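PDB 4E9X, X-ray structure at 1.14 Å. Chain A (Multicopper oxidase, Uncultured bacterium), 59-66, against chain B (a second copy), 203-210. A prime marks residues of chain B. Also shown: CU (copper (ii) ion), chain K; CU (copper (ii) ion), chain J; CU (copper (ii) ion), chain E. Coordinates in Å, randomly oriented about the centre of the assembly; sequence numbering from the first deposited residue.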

# COMPACT_ATOMS: atom_id res chain seq x y z
N ILE A 59 -14.96 21.87 -6.89
CA ILE A 59 -15.06 20.90 -5.79
C ILE A 59 -15.65 19.62 -6.36
O ILE A 59 -16.75 19.64 -6.91
CB ILE A 59 -15.91 21.40 -4.62
CG1 ILE A 59 -15.47 22.78 -4.10
CG2 ILE A 59 -15.85 20.35 -3.48
CD1 ILE A 59 -16.27 23.17 -2.82
N HIS A 60 -14.91 18.53 -6.19
CA HIS A 60 -15.39 17.18 -6.41
C HIS A 60 -15.80 16.54 -5.08
O HIS A 60 -15.14 16.68 -4.03
CB HIS A 60 -14.30 16.34 -7.08
CG HIS A 60 -14.62 14.87 -7.05
ND1 HIS A 60 -15.72 14.31 -7.67
CD2 HIS A 60 -13.93 13.84 -6.48
CE1 HIS A 60 -15.72 13.01 -7.42
NE2 HIS A 60 -14.63 12.69 -6.73
N TRP A 61 -16.90 15.82 -5.09
CA TRP A 61 -17.54 15.21 -3.91
C TRP A 61 -17.24 13.73 -3.99
O TRP A 61 -17.90 12.97 -4.69
CB TRP A 61 -19.06 15.53 -3.89
CG TRP A 61 -19.20 17.03 -4.08
CD1 TRP A 61 -19.40 17.65 -5.27
CD2 TRP A 61 -19.16 18.08 -3.09
NE1 TRP A 61 -19.47 19.02 -5.09
CE2 TRP A 61 -19.33 19.34 -3.76
CE3 TRP A 61 -18.99 18.06 -1.70
CZ2 TRP A 61 -19.34 20.57 -3.08
CZ3 TRP A 61 -19.00 19.30 -1.06
CH2 TRP A 61 -19.16 20.54 -1.69
N HIS A 62 -16.16 13.31 -3.33
CA HIS A 62 -15.60 11.98 -3.49
C HIS A 62 -16.47 11.00 -2.73
O HIS A 62 -16.52 10.99 -1.52
CB HIS A 62 -14.14 12.01 -3.04
CG HIS A 62 -13.44 10.68 -3.21
ND1 HIS A 62 -12.18 10.60 -3.78
CD2 HIS A 62 -13.77 9.38 -2.86
CE1 HIS A 62 -11.80 9.32 -3.76
NE2 HIS A 62 -12.78 8.58 -3.22
N GLY A 63 -17.01 10.06 -3.50
CA GLY A 63 -17.89 9.03 -3.00
C GLY A 63 -19.36 9.32 -3.28
O GLY A 63 -20.18 8.38 -3.21
N VAL A 64 -19.66 10.58 -3.65
CA VAL A 64 -21.04 10.92 -4.01
C VAL A 64 -21.30 10.43 -5.39
O VAL A 64 -20.55 10.71 -6.34
CB VAL A 64 -21.21 12.47 -3.94
CG1 VAL A 64 -22.55 12.93 -4.49
CG2 VAL A 64 -21.05 12.93 -2.48
N HIS A 65 -22.34 9.61 -5.59
CA HIS A 65 -22.49 9.05 -6.93
C HIS A 65 -22.89 10.05 -7.99
O HIS A 65 -22.66 9.79 -9.17
CB HIS A 65 -23.63 8.01 -6.85
CG HIS A 65 -23.28 6.78 -6.09
ND1 HIS A 65 -24.23 5.84 -5.67
CD2 HIS A 65 -22.07 6.31 -5.74
CE1 HIS A 65 -23.61 4.86 -5.07
NE2 HIS A 65 -22.30 5.10 -5.09
N GLN A 66 -23.54 11.14 -7.58
CA GLN A 66 -24.09 12.11 -8.53
C GLN A 66 -25.08 11.44 -9.47
O GLN A 66 -25.01 11.58 -10.66
CB GLN A 66 -22.98 12.80 -9.36
CG GLN A 66 -21.96 13.49 -8.46
CD GLN A 66 -22.47 14.78 -7.81
OE1 GLN A 66 -23.57 15.25 -8.05
NE2 GLN A 66 -21.61 15.32 -6.94
N MET B 203 -6.85 3.20 -7.58
CA MET B 203 -7.76 3.41 -8.73
C MET B 203 -9.15 3.78 -8.22
O MET B 203 -9.79 3.04 -7.45
CB MET B 203 -7.80 2.08 -9.51
CG MET B 203 -6.46 1.70 -10.12
SD MET B 203 -5.58 2.98 -11.02
CE MET B 203 -6.66 3.17 -12.47
N HIS B 204 -9.63 4.96 -8.62
CA HIS B 204 -10.88 5.52 -8.12
C HIS B 204 -11.85 5.79 -9.28
O HIS B 204 -11.47 6.48 -10.23
CB HIS B 204 -10.56 6.85 -7.41
CG HIS B 204 -11.76 7.67 -7.05
ND1 HIS B 204 -12.87 7.13 -6.39
CD2 HIS B 204 -12.05 8.96 -7.27
CE1 HIS B 204 -13.78 8.11 -6.21
NE2 HIS B 204 -13.34 9.26 -6.74
N SER B 205 -13.05 5.25 -9.14
CA SER B 205 -14.10 5.47 -10.14
C SER B 205 -15.05 6.56 -9.67
O SER B 205 -15.75 6.40 -8.69
CB SER B 205 -14.84 4.15 -10.38
OG SER B 205 -15.36 3.58 -9.14
N HIS B 206 -15.12 7.68 -10.39
CA HIS B 206 -16.22 8.62 -10.07
C HIS B 206 -17.54 8.03 -10.46
O HIS B 206 -17.61 7.19 -11.36
CB HIS B 206 -16.00 9.96 -10.80
CG HIS B 206 -14.83 10.76 -10.35
ND1 HIS B 206 -14.93 12.13 -10.34
CD2 HIS B 206 -13.58 10.46 -9.93
CE1 HIS B 206 -13.76 12.65 -9.95
NE2 HIS B 206 -12.93 11.68 -9.66
N GLY B 207 -18.62 8.47 -9.79
CA GLY B 207 -19.98 8.20 -10.17
C GLY B 207 -20.49 6.82 -9.80
O GLY B 207 -21.66 6.50 -10.09
N HIS B 208 -19.61 5.94 -9.28
CA HIS B 208 -19.90 4.55 -9.14
C HIS B 208 -19.08 3.95 -7.99
O HIS B 208 -17.95 4.31 -7.85
CB HIS B 208 -19.50 3.71 -10.37
CG HIS B 208 -20.12 4.20 -11.69
ND1 HIS B 208 -19.59 5.34 -12.31
CD2 HIS B 208 -21.16 3.78 -12.45
CE1 HIS B 208 -20.33 5.53 -13.42
NE2 HIS B 208 -21.27 4.63 -13.52
N ASP B 209 -19.67 2.99 -7.29
CA ASP B 209 -18.87 2.12 -6.45
C ASP B 209 -18.45 0.89 -7.27
O ASP B 209 -19.15 0.50 -8.21
CB ASP B 209 -19.63 1.67 -5.22
CG ASP B 209 -19.78 2.84 -4.26
OD1 ASP B 209 -18.76 3.53 -4.00
OD2 ASP B 209 -20.88 3.07 -3.80
N MET B 210 -17.34 0.31 -6.89
CA MET B 210 -16.86 -0.94 -7.47
C MET B 210 -17.14 -2.08 -6.48
O MET B 210 -16.90 -1.87 -5.27
CB MET B 210 -15.36 -0.87 -7.70
CG MET B 210 -15.02 0.11 -8.84
SD MET B 210 -13.23 0.38 -8.98
CE MET B 210 -12.97 1.61 -7.68
CU CU K . -14.01 10.94 -6.72
CU CU J . -11.09 12.18 -9.27
CU CU E . -11.02 11.99 -4.41
O HOH W 1 -19.14 6.19 -4.71
O HOH W 2 -18.56 10.84 -8.25

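The contact between these two stretches is a metal-centred one, in which histidines from two copies of a multicopper oxidase share a copper ion, stack on one another, and are backed by a few polar links at one end. It illustrates how a bridging metal can fasten two chains with few direct hydrogen bonds. The copper of chain K is the pivot: His60 NE2 binds it at 1.9 Å and His204′ NE2 at 1.8 Å, with a further ligand from elsewhere in the structure. Both residues lie on strands with CA-to-CB pointing toward the other stretch, and both take chi1 t. The shared ion holds their rings rim to rim, so the 3.7 Å between His60 NE2 and His204′ NE2 reflects common coordination.

Each of these rings also packs against a second histidine across the interface. His62 lies over a face of His204′ in an offset stack, with planes 6° apart and ring centroids 3.7 Å apart, while its own ND1 binds the copper of chain E at 1.9 Å. His206′ stacks likewise on His60, with planes 16° apart and ring centroids 3.8 Å apart, and its NE2 holds the copper of chain J at 1.9 Å. Imidazole suits all four buried positions because one nitrogen can bind metal while the flat ring offers a face for packing; in each, the other nitrogen is hydrogen-bonded elsewhere in the structure.

Farther along, the chains meet where each leaves a type II turn. His65 NE2 donates a hydrogen bond to Asp209′ OD2 at 2.8 Å, the oxygen lying near the imidazole plane; imidazole N-H and carboxylate are natural partners. Gly207′, within its turn, brings CA to 3.3 Å from His65 O in a CA-H...O contact; its positive phi favours glycine, and a CB would be crowded by His208′ ND1. Two waters complete the join, one within hydrogen-bonding distance of both Gly63 O (2.9 Å) and Asp209′ OD1 (2.8 Å), the other donating to Val64 O and accepting from Gly207′ N.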